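Kinetochore protein Mis16 (Schizosaccharomyces japonicus, PDB 4XYH) serves as a WD-repeat histone-binding protein that recognizes histone H4 and, independently, the CENP-A-specific chaperone Scm3. Local coordinates at residues N143-A148 / L163-P168; N87-A92 / Y157-N162; H129-V134 / T172-C177. One frame throughout, in Å; residues are numbered along the deposited sequence.

In the fold
Contact 2 is the buried one: aliphatic and aromatic side chains of strand 87-97 and of strand 156-160 with the short 3-10 turn after it close the gap between two neighbouring sheets without a hydrogen bond. Contact 1 sits at the surface, its centre about 6 Å from that of contact 2, and consists of one salt bridge between a turn and a loop; Asp145 O and Leu161 N join the two by a backbone bond. Contact 3, partly buried, links the same two sheets as contact 2, but through waters, a glycine and a histidine edge. Tyr157 ties it to contact 2 by a bond to Glu131, and Tyr164 of contact 1 reaches its Gln175.

Contact 1 (N143-A148 / L163-P168); sequences NPDIIA and LYREQP
A two-pronged surface salt bridge between Asp145 and Arg165 joins a hairpin turn to the loop that follows strand 156-160. Arg165 presents the end of its guanidinium group, with NH1 giving a hydrogen bond to Asp145 OD1 at 3.0 Å, nearly straight at 162°. NH2 pairs with OD2 of the same carboxylate; the modelled separation, 2.5 Å from Arg165 NH2 to Asp145 OD2, is very short and its exact value doubtful. The two flat groups are not coplanar: their planes stand 55° apart, so OD1 lies in the plane of the guanidinium while NH1 comes to OD1 from above the carboxylate, 45° out of its plane. Arg165 gets there by a bend at chi2, beyond which the chain runs out to cross the Asp145 side chain at about a right angle. Its NH2 also makes a weak hydrogen bond to Asn162 OD1.

The turn fixes the backbone of Asp145. Asn143 OD1 accepts from Asp145 N at 3.1 Å, an Asx turn, and the backbone closes a type I turn from Asn143 to Ile146. Asp145 also pairs through its backbone with Leu161, next to the surface ion pair. The bridge thus ties the hairpin connection between strands 136-140 and 146-150 to the loop leaving strand 156-160, at the edge of one blade of the WD-repeat beta-propeller.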
# COMPACT_ATOMS: atom_id res chain seq x y z
N ASN A 143 3.60 17.91 -0.26
CA ASN A 143 4.16 18.27 -1.56
C ASN A 143 4.55 17.03 -2.39
O ASN A 143 5.65 16.53 -2.26
CB ASN A 143 5.38 19.19 -1.37
CG ASN A 143 6.10 19.49 -2.68
OD1 ASN A 143 5.59 19.20 -3.78
ND2 ASN A 143 7.30 20.09 -2.58
N PRO A 144 3.62 16.55 -3.22
CA PRO A 144 3.77 15.33 -4.03
C PRO A 144 4.97 15.29 -4.97
O PRO A 144 5.21 14.23 -5.57
CB PRO A 144 2.46 15.28 -4.83
CG PRO A 144 1.50 15.92 -3.92
CD PRO A 144 2.24 17.07 -3.30
N ASP A 145 5.70 16.40 -5.13
CA ASP A 145 6.90 16.38 -5.96
C ASP A 145 8.05 15.70 -5.23
O ASP A 145 9.06 15.33 -5.83
CB ASP A 145 7.35 17.80 -6.36
CG ASP A 145 6.47 18.42 -7.45
OD1 ASP A 145 5.91 17.68 -8.30
OD2 ASP A 145 6.37 19.67 -7.46
N ILE A 146 7.91 15.58 -3.91
CA ILE A 146 8.92 14.90 -3.10
C ILE A 146 8.53 13.42 -2.90
O ILE A 146 7.48 13.12 -2.32
CB ILE A 146 9.09 15.61 -1.72
CG1 ILE A 146 9.45 17.10 -1.91
CG2 ILE A 146 10.10 14.89 -0.86
CD1 ILE A 146 10.76 17.33 -2.65
N ILE A 147 9.35 12.50 -3.42
CA ILE A 147 9.06 11.06 -3.33
C ILE A 147 10.08 10.39 -2.41
O ILE A 147 11.29 10.65 -2.51
CB ILE A 147 9.11 10.34 -4.70
CG1 ILE A 147 8.36 11.12 -5.79
CG2 ILE A 147 8.61 8.87 -4.58
CD1 ILE A 147 6.89 11.27 -5.53
N ALA A 148 9.60 9.54 -1.50
CA ALA A 148 10.49 8.67 -0.73
C ALA A 148 10.35 7.25 -1.24
O ALA A 148 9.25 6.84 -1.62
CB ALA A 148 10.18 8.74 0.76
N LEU A 163 12.97 19.07 -9.95
CA LEU A 163 14.28 19.36 -10.51
C LEU A 163 14.41 18.82 -11.94
O LEU A 163 15.42 19.03 -12.58
CB LEU A 163 15.40 18.75 -9.65
CG LEU A 163 15.52 19.19 -8.19
CD1 LEU A 163 16.67 18.45 -7.50
CD2 LEU A 163 15.76 20.69 -8.14
N TYR A 164 13.40 18.11 -12.42
CA TYR A 164 13.46 17.50 -13.74
C TYR A 164 12.07 17.18 -14.27
O TYR A 164 11.75 16.03 -14.55
CB TYR A 164 14.35 16.24 -13.72
CG TYR A 164 14.33 15.41 -12.44
CD1 TYR A 164 13.29 14.53 -12.17
CD2 TYR A 164 15.37 15.50 -11.51
CE1 TYR A 164 13.28 13.77 -11.02
CE2 TYR A 164 15.37 14.75 -10.36
CZ TYR A 164 14.32 13.89 -10.11
OH TYR A 164 14.30 13.13 -8.97
N ARG A 165 11.26 18.22 -14.41
CA ARG A 165 9.91 18.10 -14.95
C ARG A 165 9.80 17.57 -16.35
O ARG A 165 8.87 16.86 -16.67
CB ARG A 165 9.21 19.46 -14.92
CG ARG A 165 9.05 20.03 -13.54
CD ARG A 165 7.60 20.25 -13.19
NE ARG A 165 7.49 20.80 -11.85
CZ ARG A 165 6.99 20.15 -10.81
NH1 ARG A 165 6.51 18.92 -10.94
NH2 ARG A 165 6.95 20.74 -9.62
N GLU A 166 10.74 17.92 -17.21
CA GLU A 166 10.55 17.66 -18.63
C GLU A 166 11.24 16.40 -19.12
O GLU A 166 10.82 15.81 -20.12
CB GLU A 166 11.00 18.88 -19.44
CG GLU A 166 10.42 20.21 -18.95
CD GLU A 166 8.90 20.23 -18.97
OE1 GLU A 166 8.28 19.48 -19.76
OE2 GLU A 166 8.31 20.99 -18.16
N GLN A 167 12.28 15.98 -18.41
CA GLN A 167 13.07 14.82 -18.83
C GLN A 167 12.25 13.51 -18.78
O GLN A 167 11.75 13.13 -17.72
CB GLN A 167 14.31 14.67 -17.94
CG GLN A 167 15.36 15.76 -18.08
CD GLN A 167 15.07 16.99 -17.26
OE1 GLN A 167 13.95 17.20 -16.77
NE2 GLN A 167 16.08 17.84 -17.10
N PRO A 168 12.11 12.83 -19.93
CA PRO A 168 11.43 11.53 -19.97
C PRO A 168 12.21 10.47 -19.18
O PRO A 168 11.61 9.54 -18.65
CB PRO A 168 11.39 11.15 -21.46
CG PRO A 168 11.93 12.30 -22.19
CD PRO A 168 12.66 13.20 -21.24

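Contact 2 (N87-A92 / Y157-N162); sequences NYLQVA and YIFDLN
Phe159, on strand 156-160, is the first residue of 157-162 to touch 87-92, and it meets Leu89 of strand 87-97 with a ring face. Its CG lies anti to the carbonyl carbon (chi1 -60°), which lays the ring in the path of the leucine arriving from the opposite direction. Leu89 CD2 sits 3.8 Å from the centroid of the Phe159 ring and 16° off the normal, a CH-pi contact displaced somewhat toward the rim. The nearest ring atom is Phe159 CD1, 3.7 Å from Leu89 CD2. Leu89 brings that methyl forward with CG anti to its backbone nitrogen (chi1 178°). Ile128 of strand 123-130 and Tyr164 also pack on Phe159, and Leu76 on Leu89. With an alanine here instead of Phe159, Leu89 CD2 would probably lose the ring face it rests on, and a gap would be likely to open between the two sheets.

Asp160 turns from this interface. Its OD1 accepts from Asn162 N at 3.1 Å, met from above the carboxylate plane; this Asx turn lies where the strand gives way to a short 3-10 segment. Leu161, at the start of that segment, points back to strand 87-97, and its CD1 approaches Val91 CG2 at 4.2 Å. That looser touch is supplemented by Ile128, which Leu161 meets as well. Leu89 and Val91 are two apart on one strand, as are Phe159 and Leu161 on 157-162, so each pair faces the gap from one side. Such apolar packing between the faces of successive sheets is what holds neighbouring blades together in a WD-repeat beta-propeller.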
# COMPACT_ATOMS: atom_id res chain seq x y z
N ASN A 87 16.94 -0.26 -12.48
CA ASN A 87 15.60 -0.07 -11.94
C ASN A 87 15.14 1.37 -12.11
O ASN A 87 15.96 2.30 -12.10
CB ASN A 87 15.55 -0.46 -10.46
CG ASN A 87 15.46 -1.96 -10.25
OD1 ASN A 87 14.39 -2.58 -10.44
ND2 ASN A 87 16.57 -2.57 -9.86
N TYR A 88 13.84 1.58 -12.26
CA TYR A 88 13.35 2.95 -12.30
C TYR A 88 12.21 3.21 -11.35
O TYR A 88 11.31 2.38 -11.19
CB TYR A 88 12.88 3.34 -13.70
CG TYR A 88 13.88 3.16 -14.82
CD1 TYR A 88 14.79 4.16 -15.14
CD2 TYR A 88 13.88 2.00 -15.58
CE1 TYR A 88 15.68 4.01 -16.19
CE2 TYR A 88 14.77 1.84 -16.63
CZ TYR A 88 15.67 2.84 -16.93
OH TYR A 88 16.55 2.67 -17.97
N LEU A 89 12.25 4.39 -10.75
CA LEU A 89 11.05 5.00 -10.18
C LEU A 89 10.28 5.58 -11.37
O LEU A 89 10.87 6.21 -12.24
CB LEU A 89 11.42 6.08 -9.15
CG LEU A 89 10.26 6.83 -8.51
CD1 LEU A 89 9.41 5.88 -7.64
CD2 LEU A 89 10.80 8.02 -7.67
N GLN A 90 8.97 5.37 -11.40
CA GLN A 90 8.19 5.69 -12.60
C GLN A 90 6.94 6.49 -12.29
O GLN A 90 6.27 6.26 -11.27
CB GLN A 90 7.78 4.42 -13.35
CG GLN A 90 8.95 3.55 -13.80
CD GLN A 90 8.51 2.32 -14.60
OE1 GLN A 90 8.96 2.12 -15.73
NE2 GLN A 90 7.66 1.49 -14.01
N VAL A 91 6.63 7.43 -13.18
CA VAL A 91 5.36 8.14 -13.15
C VAL A 91 4.59 7.75 -14.39
O VAL A 91 5.11 7.82 -15.50
CB VAL A 91 5.53 9.68 -13.12
CG1 VAL A 91 4.15 10.37 -13.09
CG2 VAL A 91 6.39 10.11 -11.95
N ALA A 92 3.34 7.31 -14.20
CA ALA A 92 2.49 6.94 -15.32
C ALA A 92 1.31 7.89 -15.40
O ALA A 92 0.85 8.40 -14.38
CB ALA A 92 2.01 5.51 -15.17
N TYR A 157 15.46 6.38 -0.14
CA TYR A 157 15.87 7.40 -1.11
C TYR A 157 14.85 8.53 -1.21
O TYR A 157 13.65 8.33 -1.01
CB TYR A 157 16.10 6.78 -2.50
CG TYR A 157 17.22 5.76 -2.53
CD1 TYR A 157 18.55 6.16 -2.63
CD2 TYR A 157 16.95 4.40 -2.45
CE1 TYR A 157 19.58 5.24 -2.65
CE2 TYR A 157 17.99 3.45 -2.47
CZ TYR A 157 19.29 3.89 -2.57
OH TYR A 157 20.31 2.98 -2.59
N ILE A 158 15.35 9.72 -1.52
CA ILE A 158 14.48 10.85 -1.76
C ILE A 158 14.68 11.40 -3.17
O ILE A 158 15.82 11.56 -3.63
CB ILE A 158 14.72 11.96 -0.75
CG1 ILE A 158 14.59 11.40 0.67
CG2 ILE A 158 13.73 13.09 -1.00
CD1 ILE A 158 13.16 11.01 1.09
N PHE A 159 13.57 11.69 -3.84
CA PHE A 159 13.58 12.26 -5.18
C PHE A 159 12.78 13.55 -5.17
O PHE A 159 11.70 13.59 -4.57
CB PHE A 159 12.97 11.29 -6.20
CG PHE A 159 13.68 9.96 -6.30
CD1 PHE A 159 13.50 8.98 -5.34
CD2 PHE A 159 14.51 9.68 -7.39
CE1 PHE A 159 14.13 7.75 -5.45
CE2 PHE A 159 15.15 8.45 -7.50
CZ PHE A 159 14.95 7.48 -6.52
N ASP A 160 13.29 14.60 -5.81
CA ASP A 160 12.53 15.84 -5.97
C ASP A 160 12.15 16.02 -7.45
O ASP A 160 13.00 16.42 -8.25
CB ASP A 160 13.35 17.03 -5.46
CG ASP A 160 12.60 18.35 -5.52
OD1 ASP A 160 11.47 18.42 -6.08
OD2 ASP A 160 13.14 19.34 -5.00
N LEU A 161 10.90 15.73 -7.81
CA LEU A 161 10.49 15.69 -9.22
C LEU A 161 10.57 17.06 -9.87
O LEU A 161 10.67 17.19 -11.09
CB LEU A 161 9.07 15.11 -9.36
CG LEU A 161 8.88 13.66 -8.87
CD1 LEU A 161 7.48 13.08 -9.19
CD2 LEU A 161 9.97 12.77 -9.38
N ASN A 162 10.54 18.09 -9.05
CA ASN A 162 10.60 19.46 -9.52
C ASN A 162 11.93 19.86 -10.16
O ASN A 162 12.01 20.89 -10.82
CB ASN A 162 10.29 20.41 -8.35
CG ASN A 162 10.14 21.83 -8.80
OD1 ASN A 162 9.38 22.13 -9.72
ND2 ASN A 162 10.89 22.73 -8.16

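Contact 3 (H129-V134 / T172-C177)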
# COMPACT_ATOMS: atom_id res chain seq x y z
N HIS A 129 16.28 6.82 -12.65
CA HIS A 129 17.19 5.79 -12.15
C HIS A 129 17.03 5.60 -10.64
O HIS A 129 17.00 6.56 -9.87
CB HIS A 129 18.65 6.12 -12.48
CG HIS A 129 18.99 5.90 -13.92
ND1 HIS A 129 20.27 5.63 -14.36
CD2 HIS A 129 18.21 5.91 -15.03
CE1 HIS A 129 20.26 5.47 -15.67
NE2 HIS A 129 19.03 5.64 -16.10
N HIS A 130 16.91 4.33 -10.26
CA HIS A 130 16.70 3.90 -8.89
C HIS A 130 17.64 2.73 -8.55
O HIS A 130 17.83 1.83 -9.36
CB HIS A 130 15.24 3.48 -8.69
CG HIS A 130 14.88 3.17 -7.27
ND1 HIS A 130 15.08 1.92 -6.71
CD2 HIS A 130 14.34 3.95 -6.30
CE1 HIS A 130 14.67 1.95 -5.45
NE2 HIS A 130 14.22 3.16 -5.17
N GLU A 131 18.23 2.77 -7.35
CA GLU A 131 19.14 1.71 -6.88
C GLU A 131 18.39 0.53 -6.25
O GLU A 131 17.81 0.65 -5.18
CB GLU A 131 20.14 2.26 -5.86
CG GLU A 131 21.01 3.38 -6.39
CD GLU A 131 22.24 3.65 -5.52
OE1 GLU A 131 22.24 3.31 -4.31
OE2 GLU A 131 23.22 4.20 -6.07
N GLY A 132 18.43 -0.61 -6.92
CA GLY A 132 17.74 -1.78 -6.43
C GLY A 132 16.27 -1.69 -6.78
O GLY A 132 15.81 -0.66 -7.30
N ASP A 133 15.55 -2.78 -6.49
CA ASP A 133 14.11 -2.85 -6.69
C ASP A 133 13.43 -1.70 -5.96
O ASP A 133 13.84 -1.32 -4.86
CB ASP A 133 13.55 -4.17 -6.18
CG ASP A 133 14.13 -5.39 -6.89
OD1 ASP A 133 14.52 -5.28 -8.07
OD2 ASP A 133 14.18 -6.48 -6.26
N VAL A 134 12.39 -1.13 -6.56
CA VAL A 134 11.62 -0.16 -5.81
C VAL A 134 10.63 -0.93 -4.93
O VAL A 134 9.55 -1.30 -5.37
CB VAL A 134 10.88 0.83 -6.73
CG1 VAL A 134 10.17 1.87 -5.92
CG2 VAL A 134 11.87 1.50 -7.69
N THR A 172 20.33 10.92 -13.43
CA THR A 172 20.93 11.34 -12.17
C THR A 172 20.51 10.48 -10.96
O THR A 172 21.32 10.22 -10.07
CB THR A 172 20.57 12.80 -11.86
OG1 THR A 172 20.97 13.61 -12.96
CG2 THR A 172 21.27 13.28 -10.58
N GLY A 173 19.26 10.06 -10.93
CA GLY A 173 18.78 9.26 -9.81
C GLY A 173 18.34 10.12 -8.65
O GLY A 173 17.83 11.24 -8.85
N HIS A 174 18.57 9.63 -7.43
CA HIS A 174 17.99 10.22 -6.22
C HIS A 174 18.77 11.43 -5.73
O HIS A 174 19.97 11.55 -6.00
CB HIS A 174 17.95 9.18 -5.11
CG HIS A 174 19.28 8.55 -4.88
ND1 HIS A 174 19.68 7.40 -5.53
CD2 HIS A 174 20.34 8.95 -4.14
CE1 HIS A 174 20.92 7.10 -5.17
NE2 HIS A 174 21.35 8.04 -4.34
N GLN A 175 18.12 12.28 -4.94
CA GLN A 175 18.73 13.47 -4.39
C GLN A 175 19.23 13.30 -2.95
O GLN A 175 20.08 14.05 -2.48
CB GLN A 175 17.74 14.64 -4.45
CG GLN A 175 17.62 15.26 -5.84
CD GLN A 175 17.13 14.28 -6.91
OE1 GLN A 175 15.95 13.94 -6.97
NE2 GLN A 175 18.06 13.80 -7.74
N ALA A 176 18.70 12.31 -2.24
CA ALA A 176 19.17 11.98 -0.89
C ALA A 176 19.10 10.48 -0.68
O ALA A 176 18.27 9.80 -1.27
CB ALA A 176 18.37 12.70 0.18
N CYS A 177 19.99 9.97 0.17
CA CYS A 177 19.97 8.57 0.56
C CYS A 177 19.83 8.46 2.07
O CYS A 177 20.64 9.04 2.80
CB CYS A 177 21.23 7.86 0.09
SG CYS A 177 21.29 6.14 0.61
O HOH W 1 19.37 6.19 -8.36
O HOH W 2 17.66 5.08 -5.80
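His174 carries CG between its backbone N and carbonyl carbon (chi1 53°), while Glu131 has CG anti to its carbonyl carbon (chi1 -59°) and an extended chain beyond it; together these torsions bring the carboxylate to the imidazole edge. His174 CE1 lies 3.7 Å from Glu131 CD, and OE2 of that glutamate is in the ring plane, although the carboxylate itself is turned 80° to the ring. This is packing; the strong polar bond of Glu131 goes to Tyr157, whose OH meets OE1 and whose ring also meets that of His174.

Two waters bridge the segments through His174 ND1, each 3.1 Å from it. One reaches the carbonyl of His129, a weak bond; the other accepts from Glu131 N, with that water's oxygen 2.8 Å from the nitrogen. The second water also lies over one face of the His130 ring, whose opposite face is covered by Val134 CG2, 3.3 Å above the plane.

His130 sits and bonds in a way consistent with the conserved histidine of a WD repeat, in the connection between strand 123-130 and strand 136-140, the first of the next blade. Its ND1 donates to Gly132 O at 2.7 Å, within the ring plane, and its NE2 bonds to Thr149 on strand 146-150.

Backbone meets backbone at Gly173, where CA makes a CA-H...O contact of 3.2 Å to His129 O. Gly173 has backbone angles (phi 85°, psi -146°) at which a CB would be jammed against the carbonyl O of Thr172. Gln175 NE2 donates to Gly173 O at 2.8 Å, and Gln175 with Ala176 forms a classic beta bulge opposite Ile158.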